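Local coordinates for esterase A (Caulobacter crescentus, PDB 5GKV), which probably hydrolyses ester bonds as a serine hydrolase of the beta-lactamase and penicillin-binding-protein superfamily, at residues A[126-131]-A[167-172]; A[310-315]-A[367-372]; A[149-154]-A[174-179]; A[204-209]-A[271-276]. All coordinates share one frame; numbering follows the deposited sequence.

Contact 1: A[126-131]-A[167-172]; sequences LSHQAG and SGYHPV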
loop_
_atom_site.group_PDB
_atom_site.type_symbol
_atom_site.label_atom_id
_atom_site.label_comp_id
_atom_site.label_asym_id
_atom_site.label_seq_id
_atom_site.Cartn_x
_atom_site.Cartn_y
_atom_site.Cartn_z
ATOM N N LEU A 126 10.114 2.636 -8.886
ATOM C CA LEU A 126 9.385 2.295 -7.668
ATOM C C LEU A 126 9.456 3.386 -6.616
ATOM O O LEU A 126 8.611 3.398 -5.717
ATOM C CB LEU A 126 9.905 0.977 -7.084
ATOM C CG LEU A 126 9.633 -0.258 -7.952
ATOM C CD1 LEU A 126 10.230 -1.488 -7.277
ATOM C CD2 LEU A 126 8.139 -0.437 -8.182
ATOM N N SER A 127 10.402 4.323 -6.726
ATOM C CA SER A 127 10.469 5.459 -5.819
ATOM C C SER A 127 9.894 6.740 -6.435
ATOM O O SER A 127 10.188 7.842 -5.956
ATOM C CB SER A 127 11.910 5.672 -5.341
ATOM O OG SER A 127 12.806 5.856 -6.434
ATOM N N HIS A 128 9.057 6.609 -7.465
ATOM C CA HIS A 128 8.263 7.702 -8.007
ATOM C C HIS A 128 9.136 8.771 -8.651
ATOM O O HIS A 128 8.796 9.951 -8.643
ATOM C CB HIS A 128 7.333 8.284 -6.916
ATOM C CG HIS A 128 6.494 7.219 -6.261
ATOM N ND1 HIS A 128 5.335 6.730 -6.833
ATOM C CD2 HIS A 128 6.697 6.485 -5.140
ATOM C CE1 HIS A 128 4.840 5.762 -6.075
ATOM N NE2 HIS A 128 5.647 5.592 -5.040
ATOM N N GLN A 129 10.257 8.352 -9.244
ATOM C CA GLN A 129 11.170 9.279 -9.894
ATOM C C GLN A 129 10.987 9.358 -11.402
ATOM O O GLN A 129 11.514 10.294 -12.020
ATOM C CB GLN A 129 12.616 8.883 -9.597
ATOM C CG GLN A 129 12.984 8.986 -8.148
ATOM C CD GLN A 129 14.457 8.753 -7.959
ATOM O OE1 GLN A 129 15.274 9.545 -8.428
ATOM N NE2 GLN A 129 14.813 7.659 -7.299
ATOM N N ALA A 130 10.268 8.407 -12.009
ATOM C CA ALA A 130 10.266 8.257 -13.461
ATOM C C ALA A 130 9.324 9.220 -14.180
ATOM O O ALA A 130 9.185 9.113 -15.401
ATOM C CB ALA A 130 9.909 6.818 -13.848
ATOM N N GLY A 131 8.658 10.130 -13.470
ATOM C CA GLY A 131 7.923 11.181 -14.143
ATOM C C GLY A 131 6.620 10.775 -14.783
ATOM O O GLY A 131 6.111 11.512 -15.630
ATOM N N SER A 167 10.730 13.356 -6.028
ATOM C CA SER A 167 9.730 12.329 -6.281
ATOM C C SER A 167 8.387 12.989 -6.577
ATOM O O SER A 167 8.085 14.088 -6.095
ATOM C CB SER A 167 9.610 11.370 -5.082
ATOM O OG SER A 167 9.236 12.083 -3.909
ATOM N N GLY A 168 7.612 12.344 -7.441
ATOM C CA GLY A 168 6.263 12.783 -7.740
ATOM C C GLY A 168 5.339 11.584 -7.713
ATOM O O GLY A 168 5.200 10.860 -8.704
ATOM N N TYR A 169 4.725 11.370 -6.560
ATOM C CA TYR A 169 3.970 10.154 -6.285
ATOM C C TYR A 169 3.038 9.783 -7.434
ATOM O O TYR A 169 2.300 10.623 -7.948
ATOM C CB TYR A 169 3.178 10.372 -5.001
ATOM C CG TYR A 169 2.314 9.204 -4.575
ATOM C CD1 TYR A 169 2.888 8.011 -4.149
ATOM C CD2 TYR A 169 0.925 9.319 -4.541
ATOM C CE1 TYR A 169 2.087 6.939 -3.722
ATOM C CE2 TYR A 169 0.124 8.266 -4.109
ATOM C CZ TYR A 169 0.714 7.086 -3.710
ATOM O OH TYR A 169 -0.088 6.062 -3.288
ATOM N N HIS A 170 3.107 8.515 -7.855
ATOM C CA HIS A 170 2.300 7.921 -8.915
ATOM C C HIS A 170 1.133 7.161 -8.282
ATOM O O HIS A 170 1.290 5.967 -7.992
ATOM C CB HIS A 170 3.120 6.927 -9.744
ATOM C CG HIS A 170 4.274 7.518 -10.509
ATOM N ND1 HIS A 170 5.087 8.515 -10.011
ATOM C CD2 HIS A 170 4.778 7.197 -11.726
ATOM C CE1 HIS A 170 6.026 8.799 -10.900
ATOM N NE2 HIS A 170 5.863 8.008 -11.946
ATOM N N PRO A 171 -0.034 7.774 -8.050
ATOM C CA PRO A 171 -1.058 7.072 -7.244
ATOM C C PRO A 171 -1.665 5.851 -7.931
ATOM O O PRO A 171 -2.005 4.885 -7.242
ATOM C CB PRO A 171 -2.112 8.157 -6.979
ATOM C CG PRO A 171 -1.944 9.134 -8.089
ATOM C CD PRO A 171 -0.463 9.134 -8.420
ATOM N N VAL A 172 -1.823 5.858 -9.248
ATOM C CA VAL A 172 -2.405 4.736 -9.977
ATOM C C VAL A 172 -1.376 4.055 -10.878
ATOM O O VAL A 172 -1.265 2.827 -10.898
ATOM C CB VAL A 172 -3.638 5.190 -10.790
ATOM C CG1 VAL A 172 -4.323 3.983 -11.418
ATOM C CG2 VAL A 172 -4.604 6.002 -9.910
#
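His128, the positive-phi residue of the Schellman motif that ends helix 122-126, packs against Tyr169 and His170; Tyr169, His170 and Pro171 probably take the place of the family's Tyr-X-Asn motif. The Tyr169 hydroxyl is hydrogen-bonded to Lys83 NZ and its side chain touches Ser80. Ser80 and Lys83 belong to a Ser-X-X-Lys sequence, so the tyrosine lies beside what is probably the catalytic centre. His128 grips the motif loop at two points. Its carbonyl O takes a nearly straight hydrogen bond from Gly168 N at 2.9 Å (174° at the hydrogen) and also a CA-H contact from Ser167 CA at 3.5 Å. The side chain holds the loop two residues further on: His170 N donates to His128 ND1 over 3.0 Å, from a place well out of the imidazole plane (37°). CG of His128 is anti to its carbonyl carbon, and the side chain runs beside that of Tyr169, pointing the same way, with Tyr169 CD1 over one imidazole face, 3.5 Å from His128 CE1. The two rings are oblique, and so are those of His128 and His170, making a buried three-ring cluster; Tyr174 and Trp318 also meet the His128 ring. His170 slides past His128 in the opposite direction, and its own ring brings NE2 to 3.8 Å from Gly131 N, which lies in the imidazole plane at the ring edge.

Contact 2: A[310-315]-A[367-372]; sequences LVLPYE and NALIGD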
loop_
_atom_site.group_PDB
_atom_site.type_symbol
_atom_site.label_atom_id
_atom_site.label_comp_id
_atom_site.label_asym_id
_atom_site.label_seq_id
_atom_site.Cartn_x
_atom_site.Cartn_y
_atom_site.Cartn_z
ATOM N N LEU A 310 6.377 16.058 -5.287
ATOM C CA LEU A 310 5.674 16.942 -6.209
ATOM C C LEU A 310 4.166 16.740 -6.177
ATOM O O LEU A 310 3.422 17.629 -6.613
ATOM C CB LEU A 310 6.189 16.741 -7.635
ATOM C CG LEU A 310 7.678 17.010 -7.860
ATOM C CD1 LEU A 310 8.135 16.510 -9.238
ATOM C CD2 LEU A 310 7.923 18.518 -7.689
ATOM N N VAL A 311 3.697 15.601 -5.671
ATOM C CA VAL A 311 2.290 15.226 -5.722
ATOM C C VAL A 311 1.684 15.139 -4.323
ATOM O O VAL A 311 0.674 15.785 -4.031
ATOM C CB VAL A 311 2.094 13.894 -6.494
ATOM C CG1 VAL A 311 0.636 13.465 -6.470
ATOM C CG2 VAL A 311 2.587 14.038 -7.943
ATOM N N LEU A 312 2.288 14.355 -3.446
ATOM C CA LEU A 312 1.825 14.317 -2.064
ATOM C C LEU A 312 2.411 15.500 -1.304
ATOM O O LEU A 312 3.611 15.770 -1.415
ATOM C CB LEU A 312 2.207 12.999 -1.388
ATOM C CG LEU A 312 1.586 11.749 -2.027
ATOM C CD1 LEU A 312 2.097 10.465 -1.360
ATOM C CD2 LEU A 312 0.069 11.787 -1.977
ATOM N N PRO A 313 1.606 16.243 -0.577
ATOM C CA PRO A 313 2.080 17.486 0.061
ATOM C C PRO A 313 2.840 17.231 1.361
ATOM O O PRO A 313 2.436 17.672 2.449
ATOM C CB PRO A 313 0.771 18.261 0.280
ATOM C CG PRO A 313 -0.272 17.205 0.463
ATOM C CD PRO A 313 0.146 16.062 -0.458
ATOM N N TYR A 314 3.973 16.534 1.243
ATOM C CA TYR A 314 4.773 16.103 2.382
ATOM C C TYR A 314 6.223 15.966 1.962
ATOM O O TYR A 314 6.527 15.702 0.794
ATOM C CB TYR A 314 4.331 14.735 2.943
ATOM C CG TYR A 314 2.888 14.636 3.403
ATOM C CD1 TYR A 314 2.546 14.776 4.745
ATOM C CD2 TYR A 314 1.879 14.347 2.498
ATOM C CE1 TYR A 314 1.222 14.665 5.159
ATOM C CE2 TYR A 314 0.568 14.232 2.896
ATOM C CZ TYR A 314 0.241 14.392 4.229
ATOM O OH TYR A 314 -1.079 14.270 4.610
ATOM N N GLU A 315 7.116 16.103 2.939
ATOM C CA GLU A 315 8.467 15.581 2.798
ATOM C C GLU A 315 8.416 14.065 2.984
ATOM O O GLU A 315 7.948 13.583 4.021
ATOM C CB GLU A 315 9.411 16.217 3.819
ATOM C CG GLU A 315 10.870 16.112 3.402
ATOM C CD GLU A 315 11.870 16.195 4.555
ATOM O OE1 GLU A 315 11.627 16.927 5.545
ATOM O OE2 GLU A 315 12.915 15.516 4.460
ATOM N N ASN A 367 -9.692 12.470 5.175
ATOM C CA ASN A 367 -9.093 13.258 4.104
ATOM C C ASN A 367 -7.602 13.498 4.325
ATOM O O ASN A 367 -7.033 14.425 3.733
ATOM C CB ASN A 367 -9.834 14.585 3.937
ATOM C CG ASN A 367 -9.540 15.559 5.057
ATOM O OD1 ASN A 367 -9.390 15.164 6.217
ATOM N ND2 ASN A 367 -9.445 16.845 4.714
ATOM N N ALA A 368 -6.958 12.699 5.173
ATOM C CA ALA A 368 -5.507 12.733 5.311
ATOM C C ALA A 368 -4.906 11.729 4.336
ATOM O O ALA A 368 -5.195 10.530 4.413
ATOM C CB ALA A 368 -5.077 12.425 6.745
ATOM N N LEU A 369 -4.071 12.217 3.412
ATOM C CA LEU A 369 -3.486 11.322 2.424
ATOM C C LEU A 369 -2.570 10.297 3.085
ATOM O O LEU A 369 -2.546 9.125 2.689
ATOM C CB LEU A 369 -2.732 12.143 1.377
ATOM C CG LEU A 369 -3.669 13.074 0.601
ATOM C CD1 LEU A 369 -2.927 14.258 -0.024
ATOM C CD2 LEU A 369 -4.423 12.274 -0.457
ATOM N N ILE A 370 -1.800 10.726 4.089
ATOM C CA ILE A 370 -1.028 9.832 4.945
ATOM C C ILE A 370 -1.129 10.361 6.368
ATOM O O ILE A 370 -1.479 11.523 6.603
ATOM C CB ILE A 370 0.460 9.709 4.530
ATOM C CG1 ILE A 370 1.123 11.086 4.520
ATOM C CG2 ILE A 370 0.590 9.046 3.161
ATOM C CD1 ILE A 370 2.560 11.074 4.022
ATOM N N GLY A 371 -0.821 9.487 7.320
ATOM C CA GLY A 371 -0.829 9.876 8.718
ATOM C C GLY A 371 -2.207 10.209 9.250
ATOM O O GLY A 371 -2.358 11.170 10.017
ATOM N N ASP A 372 -3.221 9.457 8.840
ATOM C CA ASP A 372 -4.541 9.635 9.423
ATOM C C ASP A 372 -4.416 9.459 10.932
ATOM O O ASP A 372 -3.862 8.445 11.381
ATOM C CB ASP A 372 -5.523 8.615 8.846
ATOM C CG ASP A 372 -6.935 8.809 9.353
ATOM O OD1 ASP A 372 -7.201 8.559 10.555
ATOM O OD2 ASP A 372 -7.789 9.226 8.534
HETATM O O HOH W 1 -1.690 14.207 7.070
#
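Ile370 is the bump and the Tyr314 ring the flat surface it fits. CG1 of Ile370 stands over one face of the phenol, 3.5 Å from the ring centroid and 15° off the normal, a CH-pi contact. The aliphatic tail spreads across the same ring: CG1 comes closest to Tyr314 CZ, while CD1 comes down near Tyr314 CG at 3.6 Å. The first torsion of Ile370 (57°) sets CG1 between its backbone N and carbonyl carbon. Leu369 takes the ring edge instead, with CB 4.2 Å from Tyr314 CE2, and sends CD1 into the corner formed by Pro313 and Leu312. There the methyl meets Pro313 CD at 3.6 Å, the two side chains crossing at about a right angle, and Leu312 CD2 at 4.3 Å. Pro313 is the centre of an inverse gamma turn, closed by Tyr314 N to Leu312 O, and this turn leads the loop into strand 315-318. Residues 367-372 are the end of the loop that runs from strand 356-362 to helix 373-384, with Asp372 as N-cap. At the phenol tip one water, lying in the ring plane, is hydrogen-bonded to Tyr314 OH at 2.5 Å and donates to Ile370 O at 2.7 Å.

Contact 3: A[149-154]-A[174-179]; sequences ATCAKL and YGYLAG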
loop_
_atom_site.group_PDB
_atom_site.type_symbol
_atom_site.label_atom_id
_atom_site.label_comp_id
_atom_site.label_asym_id
_atom_site.label_seq_id
_atom_site.Cartn_x
_atom_site.Cartn_y
_atom_site.Cartn_z
ATOM N N ALA A 149 -3.395 -1.827 -22.536
ATOM C CA ALA A 149 -3.476 -0.460 -23.047
ATOM C C ALA A 149 -2.857 0.536 -22.069
ATOM O O ALA A 149 -2.188 1.490 -22.488
ATOM C CB ALA A 149 -4.921 -0.083 -23.362
ATOM N N THR A 150 -3.038 0.319 -20.761
ATOM C CA THR A 150 -2.426 1.220 -19.784
ATOM C C THR A 150 -0.900 1.142 -19.855
ATOM O O THR A 150 -0.216 2.172 -19.940
ATOM C CB THR A 150 -2.927 0.899 -18.368
ATOM O OG1 THR A 150 -4.351 1.049 -18.314
ATOM C CG2 THR A 150 -2.294 1.835 -17.336
ATOM N N CYS A 151 -0.345 -0.079 -19.849
ATOM C CA CYS A 151 1.110 -0.224 -19.916
ATOM C C CYS A 151 1.666 0.341 -21.216
ATOM O O CYS A 151 2.755 0.928 -21.233
ATOM C CB CYS A 151 1.517 -1.696 -19.770
ATOM S SG CYS A 151 1.137 -2.430 -18.145
ATOM N N ALA A 152 0.947 0.152 -22.323
ATOM C CA ALA A 152 1.421 0.696 -23.590
ATOM C C ALA A 152 1.485 2.217 -23.533
ATOM O O ALA A 152 2.451 2.827 -24.014
ATOM C CB ALA A 152 0.517 0.231 -24.734
ATOM N N LYS A 153 0.483 2.845 -22.914
ATOM C CA LYS A 153 0.480 4.303 -22.820
ATOM C C LYS A 153 1.612 4.802 -21.927
ATOM O O LYS A 153 2.258 5.810 -22.240
ATOM C CB LYS A 153 -0.878 4.790 -22.314
ATOM C CG LYS A 153 -1.079 6.302 -22.474
ATOM C CD LYS A 153 -2.495 6.710 -22.135
ATOM C CE LYS A 153 -2.644 8.222 -22.116
ATOM N NZ LYS A 153 -2.286 8.843 -23.407
ATOM N N LEU A 154 1.879 4.100 -20.820
ATOM C CA LEU A 154 3.014 4.450 -19.970
ATOM C C LEU A 154 4.332 4.262 -20.713
ATOM O O LEU A 154 5.225 5.120 -20.655
ATOM C CB LEU A 154 2.990 3.606 -18.686
ATOM C CG LEU A 154 1.915 3.945 -17.647
ATOM C CD1 LEU A 154 1.778 2.865 -16.536
ATOM C CD2 LEU A 154 2.195 5.306 -17.000
ATOM N N TYR A 174 1.748 3.634 -10.748
ATOM C CA TYR A 174 2.754 2.801 -10.088
ATOM C C TYR A 174 2.400 1.325 -10.152
ATOM O O TYR A 174 3.288 0.480 -10.285
ATOM C CB TYR A 174 2.914 3.233 -8.631
ATOM C CG TYR A 174 3.614 2.275 -7.663
ATOM C CD1 TYR A 174 2.924 1.215 -7.082
ATOM C CD2 TYR A 174 4.935 2.498 -7.253
ATOM C CE1 TYR A 174 3.528 0.369 -6.162
ATOM C CE2 TYR A 174 5.555 1.652 -6.327
ATOM C CZ TYR A 174 4.830 0.594 -5.773
ATOM O OH TYR A 174 5.404 -0.271 -4.841
ATOM N N GLY A 175 1.116 0.993 -10.007
ATOM C CA GLY A 175 0.735 -0.408 -9.976
ATOM C C GLY A 175 0.960 -1.093 -11.302
ATOM O O GLY A 175 1.260 -2.291 -11.347
ATOM N N TYR A 176 0.835 -0.343 -12.399
ATOM C CA TYR A 176 1.098 -0.891 -13.719
ATOM C C TYR A 176 2.593 -0.962 -13.993
ATOM O O TYR A 176 3.065 -1.927 -14.606
ATOM C CB TYR A 176 0.369 -0.060 -14.777
ATOM C CG TYR A 176 -1.132 -0.053 -14.574
ATOM C CD1 TYR A 176 -1.735 0.841 -13.680
ATOM C CD2 TYR A 176 -1.956 -0.957 -15.259
ATOM C CE1 TYR A 176 -3.105 0.845 -13.486
ATOM C CE2 TYR A 176 -3.334 -0.955 -15.073
ATOM C CZ TYR A 176 -3.903 -0.052 -14.185
ATOM O OH TYR A 176 -5.270 -0.038 -13.976
ATOM N N LEU A 177 3.360 0.026 -13.518
ATOM C CA LEU A 177 4.812 -0.046 -13.642
ATOM C C LEU A 177 5.364 -1.255 -12.891
ATOM O O LEU A 177 6.068 -2.093 -13.470
ATOM C CB LEU A 177 5.460 1.242 -13.129
ATOM C CG LEU A 177 5.142 2.540 -13.875
ATOM C CD1 LEU A 177 5.942 3.707 -13.277
ATOM C CD2 LEU A 177 5.418 2.373 -15.361
ATOM N N ALA A 178 5.062 -1.344 -11.591
ATOM C CA ALA A 178 5.502 -2.480 -10.786
ATOM C C ALA A 178 4.932 -3.789 -11.319
ATOM O O ALA A 178 5.647 -4.794 -11.407
ATOM C CB ALA A 178 5.094 -2.285 -9.323
ATOM N N GLY A 179 3.644 -3.793 -11.676
ATOM C CA GLY A 179 2.999 -5.034 -12.069
ATOM C C GLY A 179 3.561 -5.588 -13.362
ATOM O O GLY A 179 3.696 -6.804 -13.522
#
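Thr150 and Leu154 of one helix press on Tyr176 of another in a buried, nearly perpendicular helix-helix packing without a hydrogen bond between the two segments. Segment 149-154 belongs to helix 147-156 and segment 174-179 to helix 173-186. Their short axes pass 9.9 Å apart with a signed crossing angle of -92°, so the touching patch is compact; the CA atoms come nearest at Cys151 and Tyr176, 6.2 Å apart. Thr150 CG2, anti to the backbone N, sits over the centre of the Tyr176 ring as a CH-pi contact, 3.5 Å from the centroid and 13° off the normal. One turn later Leu154 brings CD1 against Tyr176 CB at 3.7 Å, crossing that side chain at about a right angle, and the same methyl reaches Leu177 CD2 at 3.9 Å. Both helices belong to the helical part of the beta-lactamase-like fold, and helix 173-186 is the one that begins two residues after Pro171, the last residue of the Tyr-His-Pro sequence. Cys151 brings SG near the plane of the Tyr176 ring at its edge, 4.2 Å from Tyr176 CB. Tyr176 has further company: the rings of Trp144 and Trp147 meet it, and its hydroxyl is hydrogen-bonded to the backbone O of Trp144, a residue that lies in the chain just ahead of helix 147-156.

Contact 4: A[204-209]-A[271-276]; sequences LDLWIG and PALARL
Ala272 is the first residue of helix 270-281 to meet segment 204-209, and its small CB lets the backbones come close: Leu204 and Ala272 have CA atoms 5.1 Å apart. That methyl faces Asp205 O at 3.4 Å and Leu206 CB at 4.1 Å, lying against the inverse gamma turn centred on Asp205. The turn leads into strand 206-208, an edge strand of the three-stranded antiparallel sheet of this beta-lactamase-like fold; the neighbouring strand, 266-268, runs almost directly into the helix, and the axis of segment 271-276 runs at 90° to that of strand 206-208. Leu273 comes next and offers only CD2, 4.2 Å from Leu206 CD1. At Arg275 the contact changes character. The bend at its third torsion (56°) places NE, and the guanidinium beyond it presents one face to Leu204 CD2, which lies off-centre and 3.2 Å from Arg275 NH1. Leu276 ends the walk, its CD2 packing 3.7 Å from Leu206 CD2 as the two side chains cross at about a right angle. Arg275 has its polar partners outside the two segments: NH2 pairs with Asp287 and binds Leu202 O, while NH1 binds Gly203 O. No hydrogen bond joins the two segments; the contact is mostly packing of methyls and CH groups, with Asp205 O and the guanidinium face of Arg275 among the surfaces touched, while the arginine's N-H groups serve the charge and carbonyls nearby.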
loop_
_atom_site.group_PDB
_atom_site.type_symbol
_atom_site.label_atom_id
_atom_site.label_comp_id
_atom_site.label_asym_id
_atom_site.label_seq_id
_atom_site.Cartn_x
_atom_site.Cartn_y
_atom_site.Cartn_z
ATOM N N LEU A 204 -3.147 -16.252 4.575
ATOM C CA LEU A 204 -3.321 -14.813 4.739
ATOM C C LEU A 204 -4.566 -14.367 3.986
ATOM O O LEU A 204 -4.712 -14.660 2.796
ATOM C CB LEU A 204 -2.099 -14.040 4.233
ATOM C CG LEU A 204 -0.782 -14.389 4.944
ATOM C CD1 LEU A 204 0.386 -13.683 4.314
ATOM C CD2 LEU A 204 -0.853 -14.036 6.414
ATOM N N ASP A 205 -5.452 -13.640 4.675
ATOM C CA ASP A 205 -6.674 -13.140 4.045
ATOM C C ASP A 205 -6.364 -11.805 3.361
ATOM O O ASP A 205 -6.748 -10.723 3.813
ATOM C CB ASP A 205 -7.796 -13.013 5.076
ATOM C CG ASP A 205 -9.167 -13.058 4.441
ATOM O OD1 ASP A 205 -9.262 -13.274 3.202
ATOM O OD2 ASP A 205 -10.157 -12.915 5.179
ATOM N N LEU A 206 -5.649 -11.918 2.240
ATOM C CA LEU A 206 -5.120 -10.776 1.504
ATOM C C LEU A 206 -5.119 -11.136 0.025
ATOM O O LEU A 206 -4.702 -12.242 -0.346
ATOM C CB LEU A 206 -3.706 -10.418 1.989
ATOM C CG LEU A 206 -2.854 -9.590 1.013
ATOM C CD1 LEU A 206 -3.384 -8.148 0.872
ATOM C CD2 LEU A 206 -1.367 -9.616 1.395
ATOM N N TRP A 207 -5.589 -10.207 -0.808
ATOM C CA TRP A 207 -5.906 -10.490 -2.198
ATOM C C TRP A 207 -5.563 -9.292 -3.072
ATOM O O TRP A 207 -5.850 -8.148 -2.711
ATOM C CB TRP A 207 -7.404 -10.779 -2.378
ATOM C CG TRP A 207 -7.982 -11.766 -1.434
ATOM C CD1 TRP A 207 -8.215 -11.597 -0.095
ATOM C CD2 TRP A 207 -8.442 -13.089 -1.756
ATOM N NE1 TRP A 207 -8.766 -12.737 0.441
ATOM C CE2 TRP A 207 -8.923 -13.667 -0.554
ATOM C CE3 TRP A 207 -8.495 -13.837 -2.938
ATOM C CZ2 TRP A 207 -9.448 -14.952 -0.504
ATOM C CZ3 TRP A 207 -9.016 -15.120 -2.887
ATOM C CH2 TRP A 207 -9.486 -15.664 -1.676
ATOM N N ILE A 208 -5.000 -9.555 -4.246
ATOM C CA ILE A 208 -4.974 -8.572 -5.327
ATOM C C ILE A 208 -5.661 -9.242 -6.509
ATOM O O ILE A 208 -5.139 -10.220 -7.064
ATOM C CB ILE A 208 -3.553 -8.115 -5.679
ATOM C CG1 ILE A 208 -2.900 -7.423 -4.470
ATOM C CG2 ILE A 208 -3.588 -7.167 -6.876
ATOM C CD1 ILE A 208 -1.437 -6.983 -4.723
ATOM N N GLY A 209 -6.844 -8.740 -6.867
ATOM C CA GLY A 209 -7.751 -9.480 -7.722
ATOM C C GLY A 209 -8.633 -10.398 -6.893
ATOM O O GLY A 209 -8.215 -11.489 -6.500
ATOM N N PRO A 271 -5.116 -8.103 10.364
ATOM C CA PRO A 271 -4.096 -9.103 10.741
ATOM C C PRO A 271 -3.333 -9.681 9.561
ATOM O O PRO A 271 -2.151 -10.024 9.700
ATOM C CB PRO A 271 -4.913 -10.189 11.461
ATOM C CG PRO A 271 -6.171 -9.530 11.872
ATOM C CD PRO A 271 -6.460 -8.506 10.825
ATOM N N ALA A 272 -3.985 -9.860 8.412
ATOM C CA ALA A 272 -3.260 -10.363 7.248
ATOM C C ALA A 272 -2.085 -9.450 6.911
ATOM O O ALA A 272 -0.959 -9.928 6.687
ATOM C CB ALA A 272 -4.205 -10.507 6.055
ATOM N N LEU A 273 -2.310 -8.128 6.921
ATOM C CA LEU A 273 -1.225 -7.195 6.624
ATOM C C LEU A 273 -0.193 -7.169 7.743
ATOM O O LEU A 273 1.017 -7.081 7.481
ATOM C CB LEU A 273 -1.782 -5.785 6.379
ATOM C CG LEU A 273 -2.629 -5.663 5.104
ATOM C CD1 LEU A 273 -3.409 -4.353 5.133
ATOM C CD2 LEU A 273 -1.745 -5.751 3.857
ATOM N N ALA A 274 -0.643 -7.240 8.994
ATOM C CA ALA A 274 0.304 -7.215 10.106
ATOM C C ALA A 274 1.216 -8.432 10.069
ATOM O O ALA A 274 2.413 -8.328 10.371
ATOM C CB ALA A 274 -0.447 -7.130 11.448
ATOM N N ARG A 275 0.672 -9.596 9.692
ATOM C CA ARG A 275 1.494 -10.795 9.582
ATOM C C ARG A 275 2.480 -10.682 8.424
ATOM O O ARG A 275 3.659 -11.020 8.578
ATOM C CB ARG A 275 0.599 -12.027 9.421
ATOM C CG ARG A 275 -0.265 -12.315 10.643
ATOM C CD ARG A 275 -1.173 -13.526 10.438
ATOM N NE ARG A 275 -0.400 -14.701 10.079
ATOM C CZ ARG A 275 -0.857 -15.705 9.329
ATOM N NH1 ARG A 275 -2.099 -15.675 8.852
ATOM N NH2 ARG A 275 -0.065 -16.735 9.043
ATOM N N LEU A 276 2.022 -10.189 7.268
ATOM C CA LEU A 276 2.909 -10.068 6.114
ATOM C C LEU A 276 4.041 -9.087 6.394
ATOM O O LEU A 276 5.222 -9.405 6.183
ATOM C CB LEU A 276 2.112 -9.654 4.868
ATOM C CG LEU A 276 2.939 -9.532 3.576
ATOM C CD1 LEU A 276 3.539 -10.875 3.190
ATOM C CD2 LEU A 276 2.093 -8.995 2.447
#

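Contacts 1 and 3 are interleaved along the chain, segment order being 126-131, 149-154, 167-172, 174-179; their centres lie 12 Å apart, and Tyr174 and Leu177 of helix 173-186 touch residues of contact 1. Contact 4 comes later and contact 2 closes the series. Contact 2 adjoins contact 1 directly: Ser167 O is 2.7 Å from Leu310 N, a probable hydrogen bond, and Leu312 packs on Tyr169. Contact 4 sits apart, its centre 23 to 24 Å from the others, where the three-stranded sheet meets helix 270-281. Contact 1 thus joins contacts 2 and 3, which do not touch each other, beside the probable active site, with contact 4 across the chain's centre from contacts 1 and 2.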